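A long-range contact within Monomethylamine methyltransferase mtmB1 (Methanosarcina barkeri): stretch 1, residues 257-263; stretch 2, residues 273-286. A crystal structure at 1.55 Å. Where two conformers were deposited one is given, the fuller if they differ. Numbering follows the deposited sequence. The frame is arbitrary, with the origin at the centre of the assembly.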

# COMPACT_ATOMS: atom_id res chain seq x y z
N MET A 257 -8.15 23.28 -0.36
CA MET A 257 -9.33 24.12 -0.51
C MET A 257 -9.10 25.38 0.32
O MET A 257 -9.09 25.34 1.55
CB MET A 257 -10.60 23.43 -0.01
CG MET A 257 -11.84 24.31 -0.17
SD MET A 257 -13.19 23.90 0.95
CE MET A 257 -12.61 24.72 2.45
N ASP A 258 -8.89 26.50 -0.37
CA ASP A 258 -8.71 27.78 0.30
C ASP A 258 -10.11 28.37 0.41
O ASP A 258 -10.91 28.26 -0.52
CB ASP A 258 -7.82 28.69 -0.56
CG ASP A 258 -7.86 30.14 -0.12
OD1 ASP A 258 -6.90 30.59 0.55
OD2 ASP A 258 -8.85 30.83 -0.44
N GLU A 259 -10.43 28.98 1.54
CA GLU A 259 -11.75 29.57 1.70
C GLU A 259 -11.68 31.01 2.20
O GLU A 259 -10.73 31.39 2.88
CB GLU A 259 -12.60 28.75 2.68
CG GLU A 259 -12.12 28.79 4.11
CD GLU A 259 -13.06 28.07 5.06
OE1 GLU A 259 -12.83 28.13 6.28
OE2 GLU A 259 -14.02 27.45 4.57
N GLN A 260 -12.67 31.80 1.82
CA GLN A 260 -12.76 33.19 2.27
C GLN A 260 -14.24 33.53 2.26
O GLN A 260 -14.96 33.15 1.34
CB GLN A 260 -11.97 34.13 1.36
CG GLN A 260 -11.50 35.41 2.08
CD GLN A 260 -12.53 36.53 2.05
OE1 GLN A 260 -12.68 37.28 3.02
NE2 GLN A 260 -13.22 36.67 0.93
N MET A 261 -14.68 34.21 3.30
CA MET A 261 -16.08 34.57 3.42
C MET A 261 -16.21 36.08 3.56
O MET A 261 -16.29 36.61 4.67
CB MET A 261 -16.69 33.87 4.64
CG MET A 261 -16.66 32.34 4.57
SD MET A 261 -15.01 31.59 4.70
CE MET A 261 -14.76 31.63 6.49
N PRO A 262 -16.24 36.79 2.42
CA PRO A 262 -16.36 38.25 2.45
C PRO A 262 -17.65 38.69 3.12
O PRO A 262 -18.70 38.07 2.95
CB PRO A 262 -16.28 38.64 0.98
CG PRO A 262 -16.87 37.45 0.28
CD PRO A 262 -16.26 36.29 1.04
N ILE A 263 -17.57 39.78 3.89
CA ILE A 263 -18.73 40.27 4.61
C ILE A 263 -19.41 41.47 3.96
O ILE A 263 -18.82 42.54 3.84
CB ILE A 263 -18.32 40.66 6.06
CG1 ILE A 263 -17.72 39.44 6.77
CG2 ILE A 263 -19.54 41.17 6.82
CD1 ILE A 263 -17.16 39.74 8.14
N GLU A 273 -18.63 46.59 -3.97
CA GLU A 273 -17.36 46.66 -3.26
C GLU A 273 -16.95 45.30 -2.70
O GLU A 273 -15.79 44.89 -2.81
CB GLU A 273 -17.43 47.67 -2.11
CG GLU A 273 -17.63 49.12 -2.52
CD GLU A 273 -19.09 49.50 -2.71
OE1 GLU A 273 -19.36 50.72 -2.80
OE2 GLU A 273 -19.96 48.61 -2.77
N THR A 274 -17.90 44.61 -2.08
CA THR A 274 -17.62 43.30 -1.50
C THR A 274 -17.33 42.27 -2.59
O THR A 274 -16.55 41.34 -2.37
CB THR A 274 -18.80 42.82 -0.63
OG1 THR A 274 -19.07 43.79 0.40
CG2 THR A 274 -18.47 41.49 0.05
N THR A 275 -17.93 42.45 -3.76
CA THR A 275 -17.70 41.53 -4.87
C THR A 275 -16.29 41.71 -5.42
O THR A 275 -15.65 40.75 -5.84
CB THR A 275 -18.76 41.73 -5.98
OG1 THR A 275 -20.07 41.68 -5.40
CG2 THR A 275 -18.64 40.62 -7.03
N ILE A 276 -15.82 42.95 -5.44
CA ILE A 276 -14.46 43.23 -5.90
C ILE A 276 -13.50 42.47 -4.99
O ILE A 276 -12.55 41.84 -5.46
CB ILE A 276 -14.15 44.75 -5.83
CG1 ILE A 276 -14.96 45.49 -6.90
CG2 ILE A 276 -12.65 44.99 -6.02
CD1 ILE A 276 -14.81 47.01 -6.83
N VAL A 277 -13.75 42.54 -3.69
CA VAL A 277 -12.92 41.84 -2.72
C VAL A 277 -13.02 40.33 -2.95
O VAL A 277 -12.01 39.62 -2.90
CB VAL A 277 -13.36 42.15 -1.26
CG1 VAL A 277 -12.72 41.17 -0.29
CG2 VAL A 277 -12.95 43.57 -0.91
N ASP A 278 -14.23 39.86 -3.21
CA ASP A 278 -14.46 38.43 -3.44
C ASP A 278 -13.64 37.94 -4.63
O ASP A 278 -12.99 36.89 -4.55
CB ASP A 278 -15.95 38.18 -3.69
CG ASP A 278 -16.33 36.72 -3.52
OD1 ASP A 278 -15.42 35.88 -3.32
OD2 ASP A 278 -17.54 36.41 -3.58
N VAL A 279 -13.65 38.68 -5.73
CA VAL A 279 -12.87 38.29 -6.90
C VAL A 279 -11.39 38.28 -6.52
O VAL A 279 -10.65 37.36 -6.88
CB VAL A 279 -13.11 39.26 -8.09
CG1 VAL A 279 -12.10 38.99 -9.21
CG2 VAL A 279 -14.53 39.08 -8.61
N ALA A 280 -10.97 39.29 -5.77
CA ALA A 280 -9.58 39.38 -5.35
C ALA A 280 -9.16 38.19 -4.49
O ALA A 280 -8.03 37.71 -4.61
CB ALA A 280 -9.35 40.69 -4.58
N THR A 281 -10.05 37.71 -3.62
CA THR A 281 -9.70 36.58 -2.76
C THR A 281 -9.75 35.25 -3.50
O THR A 281 -9.07 34.30 -3.10
CB THR A 281 -10.56 36.55 -1.46
OG1 THR A 281 -11.95 36.42 -1.78
CG2 THR A 281 -10.34 37.83 -0.67
N HIS A 282 -10.53 35.17 -4.58
CA HIS A 282 -10.58 33.94 -5.38
C HIS A 282 -9.20 33.83 -6.04
O HIS A 282 -8.61 32.75 -6.11
CB HIS A 282 -11.64 34.03 -6.49
CG HIS A 282 -13.00 33.55 -6.09
ND1 HIS A 282 -13.80 34.24 -5.20
CD2 HIS A 282 -13.71 32.46 -6.47
CE1 HIS A 282 -14.95 33.59 -5.06
NE2 HIS A 282 -14.91 32.51 -5.82
N ILE A 283 -8.69 34.97 -6.51
CA ILE A 283 -7.37 35.00 -7.14
C ILE A 283 -6.27 34.74 -6.11
O ILE A 283 -5.33 33.99 -6.37
CB ILE A 283 -7.13 36.37 -7.83
CG1 ILE A 283 -8.11 36.56 -9.00
CG2 ILE A 283 -5.70 36.45 -8.35
CD1 ILE A 283 -8.09 37.96 -9.62
N ASN A 284 -6.39 35.34 -4.93
CA ASN A 284 -5.38 35.15 -3.89
C ASN A 284 -5.27 33.68 -3.49
O ASN A 284 -4.21 33.21 -3.10
CB ASN A 284 -5.71 36.00 -2.66
CG ASN A 284 -4.57 36.06 -1.68
OD1 ASN A 284 -3.44 36.38 -2.05
ND2 ASN A 284 -4.84 35.75 -0.41
N ALA A 285 -6.38 32.95 -3.60
CA ALA A 285 -6.40 31.53 -3.24
C ALA A 285 -5.36 30.72 -4.01
O ALA A 285 -4.66 29.89 -3.43
CB ALA A 285 -7.79 30.95 -3.49
N VAL A 286 -5.25 30.96 -5.32
CA VAL A 286 -4.30 30.20 -6.13
C VAL A 286 -2.89 30.77 -6.10
O VAL A 286 -1.95 30.17 -6.62
CB VAL A 286 -4.79 30.10 -7.60
CG1 VAL A 286 -6.15 29.43 -7.64
CG2 VAL A 286 -4.87 31.48 -8.24
O HOH W 1 -14.22 34.28 -1.42

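How does an extended segment lie against a helix here? Stretch 1 begins as a strand and runs on as loop, while residues 273-286 are helical, held by backbone bonds such as Asp278 N to Thr274 O at 2.9 Å. The two run in opposite directions: Asp258 lies nearest Ala285, Gln260 nearest Thr281 and Pro262 nearest Asp278, with CA atoms 5.7, 6.8 and 6.2 Å apart respectively. Alternation in the extended chain sends the CA-to-CB bonds of Asp258, Gln260 and Pro262 toward the helix and those of Glu259 and Met261 away. The helix answers with Thr274, Thr281 and Ala285, whose CA-to-CB bonds also point toward stretch 1. The contact is modest, burying 367 Å² in all.

What does Asp258 meet at the start of the walk? Its carboxylate reaches the methyl of Ala285, with Asp258 OD2 3.2 Å from Ala285 CB. The approach is close, but a methyl offers no conventional hydrogen bond, so this is a packing contact. The polar needs of the carboxylate are met elsewhere in the structure, where both oxygens are hydrogen-bonded. The small alanine side chain lies where the two backbones come nearest in this register.

How does Gln260 approach the helix? Its side-chain amide ends beside the hydroxyl of Thr281, one helical turn before Ala285. The backbone carbonyl of Gln260 takes part through a water, which lies 3.1 Å from Gln260 O, 2.8 Å from Asp278 OD1 and 3.1 Å from Thr281 OG1, within hydrogen-bonding reach of all three. This water links the main chain of stretch 1 to two helix side chains, with no direct contact between the carbonyl and the carboxylate. Within the helix, His282 ND1 donates to Asp278 O at 2.8 Å, so that carbonyl serves a side chain as well as the backbone bond from His282 N, at 3.0 Å.

How does the contact finish at Pro262 and Ile263? Here it turns mainly to van der Waals packing. The Pro262 ring covers two positions one turn apart: Pro262 CB lies 3.7 Å from Thr274 CG2, a carbon-to-carbon contact between ring and methyl, and Pro262 CG lies 3.9 Å from Asp278 CG, against the carboxylate carbon. Proline has no backbone N-H, and its contact here is made by ring carbons. Ile263 turns its CA-to-CB bond away and approaches through its backbone, with Ile263 O 3.7 Å from Thr274 OG1; that hydroxyl is hydrogen-bonded elsewhere in the structure.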